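Local coordinates for protein Atp-dependent DNA ligase (Psychromonas sp., PDB 4D05) that probably seals nicks in duplex DNA with ATP as cofactor, passing through an enzyme-adenylate intermediate, at residues F212-F218 with I245-F251; T184-Y188 with P226-S231; M96-L100 with K113-V118. The contacts are given in a common frame with arbitrary orientation. Numbering follows the deposited sequence.

Interaction 1: F212-F218 with I245-F251; sequences FKIGSGF and IPRFASF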
loop_
_atom_site.group_PDB
_atom_site.type_symbol
_atom_site.label_atom_id
_atom_site.label_comp_id
_atom_site.label_asym_id
_atom_site.label_seq_id
_atom_site.Cartn_x
_atom_site.Cartn_y
_atom_site.Cartn_z
ATOM N N PHE A 212 -13.072 -16.509 15.060
ATOM C CA PHE A 212 -11.749 -16.934 15.531
ATOM C C PHE A 212 -11.362 -16.268 16.814
ATOM O O PHE A 212 -11.970 -15.265 17.230
ATOM C CB PHE A 212 -10.653 -16.711 14.465
ATOM C CG PHE A 212 -10.472 -15.282 14.069
ATOM C CD1 PHE A 212 -11.333 -14.694 13.152
ATOM C CD2 PHE A 212 -9.447 -14.515 14.627
ATOM C CE1 PHE A 212 -11.174 -13.349 12.781
ATOM C CE2 PHE A 212 -9.253 -13.193 14.259
ATOM C CZ PHE A 212 -10.139 -12.601 13.334
ATOM N N LYS A 213 -10.356 -16.859 17.453
ATOM C CA LYS A 213 -9.847 -16.384 18.744
ATOM C C LYS A 213 -8.722 -15.369 18.582
ATOM O O LYS A 213 -7.825 -15.562 17.777
ATOM C CB LYS A 213 -9.318 -17.586 19.525
ATOM C CG LYS A 213 -8.732 -17.266 20.864
ATOM C CD LYS A 213 -8.296 -18.518 21.600
ATOM C CE LYS A 213 -6.918 -18.982 21.157
ATOM N NZ LYS A 213 -6.460 -20.027 22.122
ATOM N N ILE A 214 -8.736 -14.332 19.409
ATOM C CA ILE A 214 -7.643 -13.391 19.532
ATOM C C ILE A 214 -7.217 -13.325 20.986
ATOM O O ILE A 214 -8.004 -12.892 21.855
ATOM C CB ILE A 214 -8.016 -11.974 19.035
ATOM C CG1 ILE A 214 -8.352 -12.006 17.551
ATOM C CG2 ILE A 214 -6.888 -10.985 19.307
ATOM C CD1 ILE A 214 -8.913 -10.682 17.049
ATOM N N GLY A 215 -5.982 -13.766 21.262
ATOM C CA GLY A 215 -5.497 -13.823 22.643
ATOM C C GLY A 215 -4.334 -12.889 22.927
ATOM O O GLY A 215 -3.876 -12.819 24.062
ATOM N N SER A 216 -3.847 -12.188 21.904
ATOM C CA SER A 216 -2.692 -11.297 22.056
ATOM C C SER A 216 -3.030 -9.871 21.625
ATOM O O SER A 216 -4.011 -9.639 20.934
ATOM C CB SER A 216 -1.507 -11.824 21.230
ATOM O OG SER A 216 -1.091 -13.061 21.812
ATOM N N GLY A 217 -2.196 -8.926 22.029
ATOM C CA GLY A 217 -2.377 -7.527 21.679
ATOM C C GLY A 217 -3.117 -6.734 22.757
ATOM O O GLY A 217 -3.430 -5.567 22.544
ATOM N N PHE A 218 -3.390 -7.346 23.912
ATOM C CA PHE A 218 -4.097 -6.669 24.986
ATOM C C PHE A 218 -3.115 -6.120 26.016
ATOM O O PHE A 218 -2.180 -6.818 26.432
ATOM C CB PHE A 218 -5.039 -7.634 25.716
ATOM C CG PHE A 218 -6.090 -8.218 24.827
ATOM C CD1 PHE A 218 -7.184 -7.451 24.423
ATOM C CD2 PHE A 218 -6.004 -9.520 24.400
ATOM C CE1 PHE A 218 -8.165 -8.009 23.602
ATOM C CE2 PHE A 218 -6.966 -10.056 23.590
ATOM C CZ PHE A 218 -8.043 -9.311 23.192
ATOM N N ILE A 245 -8.761 -18.371 8.357
ATOM C CA ILE A 245 -8.604 -17.617 9.588
ATOM C C ILE A 245 -7.434 -16.630 9.436
ATOM O O ILE A 245 -6.346 -17.018 8.989
ATOM C CB ILE A 245 -8.364 -18.545 10.761
ATOM C CG1 ILE A 245 -9.580 -19.465 10.928
ATOM C CG2 ILE A 245 -8.099 -17.722 12.005
ATOM C CD1 ILE A 245 -9.389 -20.652 11.879
ATOM N N PRO A 246 -7.635 -15.354 9.805
ATOM C CA PRO A 246 -6.478 -14.439 9.756
ATOM C C PRO A 246 -5.313 -14.949 10.601
ATOM O O PRO A 246 -5.482 -15.367 11.754
ATOM C CB PRO A 246 -7.035 -13.122 10.332
ATOM C CG PRO A 246 -8.529 -13.198 10.014
ATOM C CD PRO A 246 -8.867 -14.668 10.208
ATOM N N ARG A 247 -4.127 -14.918 10.006
ATOM C CA ARG A 247 -2.953 -15.506 10.613
ATOM C C ARG A 247 -2.229 -14.507 11.520
ATOM O O ARG A 247 -2.086 -13.325 11.196
ATOM C CB ARG A 247 -2.031 -16.013 9.484
ATOM C CG ARG A 247 -1.120 -17.163 9.842
ATOM C CD ARG A 247 -0.406 -17.749 8.570
ATOM N NE ARG A 247 0.181 -16.666 7.800
ATOM C CZ ARG A 247 0.389 -16.670 6.489
ATOM N NH1 ARG A 247 0.058 -17.727 5.737
ATOM N NH2 ARG A 247 0.933 -15.591 5.934
ATOM N N PHE A 248 -1.782 -14.991 12.673
ATOM C CA PHE A 248 -1.056 -14.180 13.662
ATOM C C PHE A 248 -1.886 -12.971 14.084
ATOM O O PHE A 248 -1.373 -11.871 14.221
ATOM C CB PHE A 248 0.311 -13.750 13.098
ATOM C CG PHE A 248 1.096 -14.896 12.533
ATOM C CD1 PHE A 248 1.263 -16.064 13.273
ATOM C CD2 PHE A 248 1.661 -14.820 11.267
ATOM C CE1 PHE A 248 1.956 -17.122 12.739
ATOM C CE2 PHE A 248 2.362 -15.882 10.741
ATOM C CZ PHE A 248 2.513 -17.023 11.476
ATOM N N ALA A 249 -3.180 -13.191 14.301
ATOM C CA ALA A 249 -4.102 -12.114 14.611
ATOM C C ALA A 249 -3.906 -11.586 16.043
ATOM O O ALA A 249 -3.676 -12.358 16.983
ATOM C CB ALA A 249 -5.500 -12.609 14.429
ATOM N N SER A 250 -3.938 -10.272 16.180
ATOM C CA SER A 250 -3.797 -9.631 17.466
ATOM C C SER A 250 -4.777 -8.459 17.540
ATOM O O SER A 250 -5.176 -7.900 16.535
ATOM C CB SER A 250 -2.357 -9.150 17.680
ATOM O OG SER A 250 -2.019 -8.204 16.690
ATOM N N PHE A 251 -5.109 -8.078 18.754
ATOM C CA PHE A 251 -6.031 -6.990 19.020
ATOM C C PHE A 251 -5.341 -5.659 18.828
ATOM O O PHE A 251 -4.232 -5.465 19.330
ATOM C CB PHE A 251 -6.555 -7.095 20.455
ATOM C CG PHE A 251 -7.480 -5.957 20.863
ATOM C CD1 PHE A 251 -8.774 -5.908 20.392
ATOM C CD2 PHE A 251 -7.062 -4.983 21.736
ATOM C CE1 PHE A 251 -9.615 -4.869 20.758
ATOM C CE2 PHE A 251 -7.903 -3.951 22.114
ATOM C CZ PHE A 251 -9.168 -3.896 21.637
HETATM O O HOH W 1 -4.135 -13.472 19.176
#
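Three side chains of 212-218 meet four of 245-251 here, with the two backbones running in the same direction. F212 supplies the first bump. Its flat ring enters a hollow lined by I245, P246 and A249: P246 CD lies over one ring face, 3.9 Å from the centroid in a CH-pi contact, while F212 CB touches I245 CG2 at 3.7 Å and F212 CE2 touches A249 CB at 3.8 Å. A small alanine suits this spot because it leaves room for the ring. I214 fills the next gap, its CG2 reaching F251 N at 3.5 Å; its branched shape lets it lie against A249 and the F251 backbone together. Beyond it, F218 and F251 lie nearly parallel (18°) but slid apart, centroids 4.9 Å distant, so they overlap little; instead F251 CB sits over the F218 face, 4.0 Å from its centroid. One direct hydrogen bond joins the backbones, F251 N to S216 O at 2.9 Å and almost linear. A water extends this link, accepting from G215 N (2.8 Å) and donating to A249 O (2.5 Å). G217 has to be glycine: a CB would strike F251 O, and its positive phi disfavours any side chain. The contact brings together the two outermost strands of the antiparallel sheet, where an OB fold closes its barrel. F212 also meets Y235 edge-to-face and rests on V204 of strand 199-206, P246 packs on strand 232-237, and helix 220-224 covers F218 and F251 through R223 and E222.

Interaction 2: T184-Y188 with P226-S231; sequences TVIAY and PPPIGS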
loop_
_atom_site.group_PDB
_atom_site.type_symbol
_atom_site.label_atom_id
_atom_site.label_comp_id
_atom_site.label_asym_id
_atom_site.label_seq_id
_atom_site.Cartn_x
_atom_site.Cartn_y
_atom_site.Cartn_z
ATOM N N THR A 184 -16.371 -8.186 14.864
ATOM C CA THR A 184 -17.259 -7.929 15.990
ATOM C C THR A 184 -16.924 -8.879 17.139
ATOM O O THR A 184 -16.788 -10.080 16.926
ATOM C CB THR A 184 -18.724 -8.120 15.558
ATOM O OG1 THR A 184 -19.044 -7.167 14.547
ATOM C CG2 THR A 184 -19.697 -7.955 16.731
ATOM N N VAL A 185 -16.784 -8.341 18.351
ATOM C CA VAL A 185 -16.523 -9.177 19.509
ATOM C C VAL A 185 -17.805 -9.946 19.829
ATOM O O VAL A 185 -18.862 -9.329 19.987
ATOM C CB VAL A 185 -16.138 -8.342 20.751
ATOM C CG1 VAL A 185 -15.890 -9.260 21.956
ATOM C CG2 VAL A 185 -14.903 -7.511 20.451
ATOM N N ILE A 186 -17.731 -11.275 19.937
ATOM C CA ILE A 186 -18.952 -12.049 20.205
ATOM C C ILE A 186 -18.945 -12.804 21.523
ATOM O O ILE A 186 -20.015 -13.154 22.021
ATOM C CB ILE A 186 -19.314 -13.027 19.038
ATOM C CG1 ILE A 186 -18.257 -14.135 18.841
ATOM C CG2 ILE A 186 -19.436 -12.274 17.717
ATOM C CD1 ILE A 186 -18.687 -15.214 17.862
ATOM N N ALA A 187 -17.767 -13.024 22.108
ATOM C CA ALA A 187 -17.689 -13.718 23.395
ATOM C C ALA A 187 -16.329 -13.490 24.034
ATOM O O ALA A 187 -15.356 -13.109 23.356
ATOM C CB ALA A 187 -17.909 -15.194 23.196
ATOM N N TYR A 188 -16.286 -13.724 25.344
ATOM C CA TYR A 188 -15.037 -13.752 26.093
ATOM C C TYR A 188 -14.610 -15.184 26.390
ATOM O O TYR A 188 -15.445 -16.081 26.575
ATOM C CB TYR A 188 -15.183 -13.049 27.434
ATOM C CG TYR A 188 -15.586 -11.608 27.374
ATOM C CD1 TYR A 188 -15.096 -10.757 26.402
ATOM C CD2 TYR A 188 -16.463 -11.095 28.318
ATOM C CE1 TYR A 188 -15.464 -9.416 26.374
ATOM C CE2 TYR A 188 -16.835 -9.771 28.308
ATOM C CZ TYR A 188 -16.321 -8.932 27.340
ATOM O OH TYR A 188 -16.692 -7.618 27.351
ATOM N N PRO A 226 -12.271 -5.588 29.496
ATOM C CA PRO A 226 -12.232 -6.003 28.102
ATOM C C PRO A 226 -13.140 -5.173 27.183
ATOM O O PRO A 226 -14.031 -4.431 27.643
ATOM C CB PRO A 226 -12.729 -7.454 28.174
ATOM C CG PRO A 226 -13.681 -7.442 29.281
ATOM C CD PRO A 226 -13.021 -6.544 30.324
ATOM N N PRO A 227 -12.895 -5.278 25.873
ATOM C CA PRO A 227 -13.807 -4.646 24.918
ATOM C C PRO A 227 -15.215 -5.196 25.116
ATOM O O PRO A 227 -15.365 -6.407 25.319
ATOM C CB PRO A 227 -13.284 -5.104 23.553
ATOM C CG PRO A 227 -11.953 -5.656 23.802
ATOM C CD PRO A 227 -11.821 -6.033 25.217
ATOM N N PRO A 228 -16.228 -4.335 25.031
ATOM C CA PRO A 228 -17.603 -4.820 25.190
ATOM C C PRO A 228 -17.955 -5.869 24.140
ATOM O O PRO A 228 -17.567 -5.748 22.962
ATOM C CB PRO A 228 -18.447 -3.563 24.964
ATOM C CG PRO A 228 -17.526 -2.420 25.278
ATOM C CD PRO A 228 -16.173 -2.883 24.799
ATOM N N ILE A 229 -18.744 -6.866 24.526
ATOM C CA ILE A 229 -19.258 -7.795 23.537
ATOM C C ILE A 229 -20.175 -6.984 22.643
ATOM O O ILE A 229 -20.893 -6.090 23.125
ATOM C CB ILE A 229 -19.994 -8.975 24.202
ATOM C CG1 ILE A 229 -18.972 -9.821 24.998
ATOM C CG2 ILE A 229 -20.704 -9.811 23.153
ATOM C CD1 ILE A 229 -19.616 -10.877 25.915
ATOM N N GLY A 230 -20.061 -7.213 21.336
ATOM C CA GLY A 230 -20.843 -6.495 20.350
ATOM C C GLY A 230 -20.055 -5.385 19.688
ATOM O O GLY A 230 -20.506 -4.859 18.648
ATOM N N SER A 231 -18.913 -5.000 20.273
ATOM C CA SER A 231 -18.157 -3.900 19.727
ATOM C C SER A 231 -17.456 -4.298 18.432
ATOM O O SER A 231 -17.151 -5.485 18.194
ATOM C CB SER A 231 -17.167 -3.347 20.739
ATOM O OG SER A 231 -16.162 -4.273 21.109
#
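The shortest polar link is the hydrogen bond from Y188 OH to P227 O, 2.7 Å, which ties the tip of the tyrosine to a carbonyl in a run of prolines that lack N-H groups of their own. Two backbone bonds follow: V185 N to S231 O at 2.9 Å and G230 N to V185 O at 2.8 Å. T184 CA adds a CA-H...O contact to S231 O at 3.3 Å. The 226-231 segment is shaped by a type II turn from P228 to S231, with G230 at the third position, where positive phi favours glycine; S231 N and OG both bond to P228 O, at 3.1 and 2.8 Å. Outside this polar frame, I229 CG1 covers one face of the Y188 ring, 3.9 Å from its centroid, and P226 CG approaches Y188 CZ at 3.6 Å. V185, compact and branched, packs inward against P227. The V185 bonds to G230 and S231 lie where strand 179-190 begins to pair with strand 232-237 in the OB domain, while I186 and A187 form a classic bulge facing L203 of strand 199-206, and P227 and P228 rest on strand 250-256.

Interaction 3: M96-L100 with K113-V118; sequences MIFDL and KMQTLV. With AMP (adenosine monophosphate), chain H.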
loop_
_atom_site.group_PDB
_atom_site.type_symbol
_atom_site.label_atom_id
_atom_site.label_comp_id
_atom_site.label_asym_id
_atom_site.label_seq_id
_atom_site.Cartn_x
_atom_site.Cartn_y
_atom_site.Cartn_z
HETATM N N MSE A 96 6.432 10.378 -9.103
HETATM C CA MSE A 96 7.314 9.235 -8.948
HETATM C C MSE A 96 6.739 8.077 -9.719
HETATM O O MSE A 96 5.750 7.469 -9.301
HETATM C CB MSE A 96 7.396 8.843 -7.446
HETATM C CG MSE A 96 7.847 9.958 -6.508
HETATM SE SE MSE A 96 9.671 10.542 -6.638
HETATM C CE MSE A 96 10.525 8.856 -6.155
ATOM N N ILE A 97 7.344 7.764 -10.866
ATOM C CA ILE A 97 6.718 6.808 -11.765
ATOM C C ILE A 97 7.097 5.376 -11.492
ATOM O O ILE A 97 8.238 5.080 -11.108
ATOM C CB ILE A 97 6.929 7.204 -13.228
ATOM C CG1 ILE A 97 8.399 7.106 -13.642
ATOM C CG2 ILE A 97 6.356 8.624 -13.434
ATOM C CD1 ILE A 97 8.625 7.288 -15.162
ATOM N N PHE A 98 6.134 4.495 -11.747
ATOM C CA PHE A 98 6.341 3.083 -11.551
ATOM C C PHE A 98 5.812 2.217 -12.716
ATOM O O PHE A 98 6.033 1.018 -12.706
ATOM C CB PHE A 98 5.768 2.620 -10.178
ATOM C CG PHE A 98 4.309 2.934 -9.970
ATOM C CD1 PHE A 98 3.346 2.239 -10.640
ATOM C CD2 PHE A 98 3.901 3.893 -9.068
ATOM C CE1 PHE A 98 1.992 2.511 -10.443
ATOM C CE2 PHE A 98 2.538 4.145 -8.869
ATOM C CZ PHE A 98 1.606 3.440 -9.560
ATOM N N ASP A 99 5.131 2.792 -13.708
ATOM C CA ASP A 99 4.793 2.000 -14.874
ATOM C C ASP A 99 4.417 2.866 -16.073
ATOM O O ASP A 99 4.315 4.094 -15.976
ATOM C CB ASP A 99 3.692 0.979 -14.538
ATOM C CG ASP A 99 3.876 -0.353 -15.261
ATOM O OD1 ASP A 99 4.556 -0.375 -16.305
ATOM O OD2 ASP A 99 3.295 -1.370 -14.817
ATOM N N LEU A 100 4.269 2.191 -17.202
ATOM C CA LEU A 100 3.934 2.766 -18.520
ATOM C C LEU A 100 2.689 2.007 -19.020
ATOM O O LEU A 100 2.781 0.938 -19.630
ATOM C CB LEU A 100 5.099 2.590 -19.519
ATOM C CG LEU A 100 6.419 3.230 -19.134
ATOM C CD1 LEU A 100 7.500 3.021 -20.179
ATOM C CD2 LEU A 100 6.272 4.719 -18.912
ATOM N N LYS A 113 12.847 1.749 -20.276
ATOM C CA LYS A 113 12.304 2.935 -20.928
ATOM C C LYS A 113 12.082 4.072 -19.922
ATOM O O LYS A 113 12.401 5.218 -20.214
ATOM C CB LYS A 113 11.029 2.627 -21.693
ATOM C CG LYS A 113 10.530 3.811 -22.487
ATOM C CD LYS A 113 9.415 3.443 -23.411
ATOM C CE LYS A 113 8.974 4.625 -24.206
ATOM N NZ LYS A 113 7.975 4.253 -25.247
HETATM N N MSE A 114 11.510 3.757 -18.764
HETATM C CA MSE A 114 11.264 4.784 -17.769
HETATM C C MSE A 114 12.554 5.487 -17.342
HETATM O O MSE A 114 12.564 6.710 -17.162
HETATM C CB MSE A 114 10.574 4.179 -16.529
HETATM C CG MSE A 114 9.152 3.827 -16.782
HETATM SE SE MSE A 114 8.176 3.398 -15.101
HETATM C CE MSE A 114 8.943 1.670 -14.822
ATOM N N GLN A 115 13.640 4.726 -17.179
ATOM C CA GLN A 115 14.935 5.311 -16.782
ATOM C C GLN A 115 15.341 6.359 -17.809
ATOM O O GLN A 115 15.757 7.442 -17.446
ATOM C CB GLN A 115 16.051 4.262 -16.669
ATOM C CG GLN A 115 15.834 3.245 -15.549
ATOM C CD GLN A 115 16.873 2.094 -15.501
ATOM O OE1 GLN A 115 17.017 1.316 -16.452
ATOM N NE2 GLN A 115 17.529 1.938 -14.341
ATOM N N THR A 116 15.220 6.018 -19.085
ATOM C CA THR A 116 15.528 6.954 -20.167
ATOM C C THR A 116 14.610 8.165 -20.179
ATOM O O THR A 116 15.072 9.286 -20.310
ATOM C CB THR A 116 15.501 6.247 -21.533
ATOM O OG1 THR A 116 16.537 5.261 -21.572
ATOM C CG2 THR A 116 15.782 7.232 -22.633
ATOM N N LEU A 117 13.306 7.942 -20.057
ATOM C CA LEU A 117 12.351 9.040 -20.024
ATOM C C LEU A 117 12.691 10.037 -18.900
ATOM O O LEU A 117 12.716 11.252 -19.111
ATOM C CB LEU A 117 10.926 8.515 -19.836
ATOM C CG LEU A 117 10.320 7.696 -20.979
ATOM C CD1 LEU A 117 8.950 7.210 -20.532
ATOM C CD2 LEU A 117 10.226 8.502 -22.263
ATOM N N VAL A 118 12.948 9.521 -17.695
ATOM C CA VAL A 118 13.280 10.390 -16.579
ATOM C C VAL A 118 14.586 11.165 -16.808
ATOM O O VAL A 118 14.649 12.386 -16.559
ATOM C CB VAL A 118 13.287 9.589 -15.244
ATOM C CG1 VAL A 118 13.901 10.415 -14.122
ATOM C CG2 VAL A 118 11.871 9.128 -14.898
HETATM P P AMP H . -1.180 0.533 -0.365
HETATM O O1P AMP H . -1.967 -0.669 0.072
HETATM O O2P AMP H . -1.518 1.965 0.008
HETATM O "O5'" AMP H . -0.961 0.383 -1.930
HETATM C "C5'" AMP H . -0.107 1.356 -2.487
HETATM C "C4'" AMP H . -0.788 1.860 -3.723
HETATM O "O4'" AMP H . 0.013 2.809 -4.393
HETATM C "C3'" AMP H . -0.988 0.688 -4.624
HETATM O "O3'" AMP H . -2.330 0.844 -5.114
HETATM C "C2'" AMP H . 0.032 0.872 -5.710
HETATM O "O2'" AMP H . -0.743 0.466 -6.840
HETATM C "C1'" AMP H . 0.545 2.341 -5.618
HETATM N N9 AMP H . 2.030 2.394 -5.393
HETATM C C8 AMP H . 2.765 3.071 -4.466
HETATM N N7 AMP H . 4.096 2.824 -4.566
HETATM C C5 AMP H . 4.213 2.003 -5.635
HETATM C C6 AMP H . 5.326 1.302 -6.281
HETATM N N6 AMP H . 6.577 1.489 -5.835
HETATM N N1 AMP H . 5.018 0.540 -7.337
HETATM C C2 AMP H . 3.766 0.311 -7.755
HETATM N N3 AMP H . 2.705 0.888 -7.217
HETATM C C4 AMP H . 2.873 1.726 -6.165
#
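M96, a selenomethionine in this crystal, points away from the helix and leaves the contact to the residues that follow. I97 turns toward it, and its long aliphatic chain extends CD1 between two helix side chains, 3.9 Å from M114 CG and 3.7 Å from V118 CG2. F98 points the other way, into the nucleotide pocket, where AMP C2 lies over one face of its ring, 3.5 Å from F98 CG. An aromatic residue suits this place, offering the base a flat apolar wall. D99 also points away from the helix, because F98 and D99 together form a classic beta bulge facing D63, which breaks the usual alternation of sides. Its carboxylate accepts a hydrogen bond from the next residue, L100 N to D99 OD1 at 2.7 Å, and also makes a salt bridge with R110. The flexible side chain of M114, likewise selenomethionine, fills the space beside this bulge, its SE 3.4 Å from D99 N and 3.6 Å from F98 C. L100 returns to the helix side: its CG meets M114 CG at 3.7 Å, CD2 meets L117 CD1 at 4.0 Å, and CD1 touches the aliphatic part of K113 at CD, 3.8 Å away. No hydrogen bond crosses the interface. The helix segment runs nearly antiparallel to the strand, at 154° with axes 9.8 Å apart, as the returning helix of a beta-alpha-beta crossover does. Strand 94-99 lies between 62-67 and the parallel strand 126-128, whose M128 also touches M114, while F107 of the same helix packs on M114 and D99.

Overall arrangement
Interactions 1 and 2 belong to one OB domain: their centres are 13 Å apart, they reach the same sheet, their segments alternate along the chain, and they meet where F251 CE1 packs on P227 CG at 3.9 Å. Interaction 3 lies in the nucleotide-binding domain, on the opposite side of the chain's centre, about 41 Å from interaction 1 and 49 Å from interaction 2 between centres; the nearest atoms are about 24 and 32 Å away. Of the three, it alone contributes to the AMP pocket, through F98, alongside K26, whose KLDG sequence matches the ligase adenylation motif. The separation reflects the two-domain catalytic core shared by ATP-dependent DNA ligases, a nucleotide-binding domain followed by an OB domain.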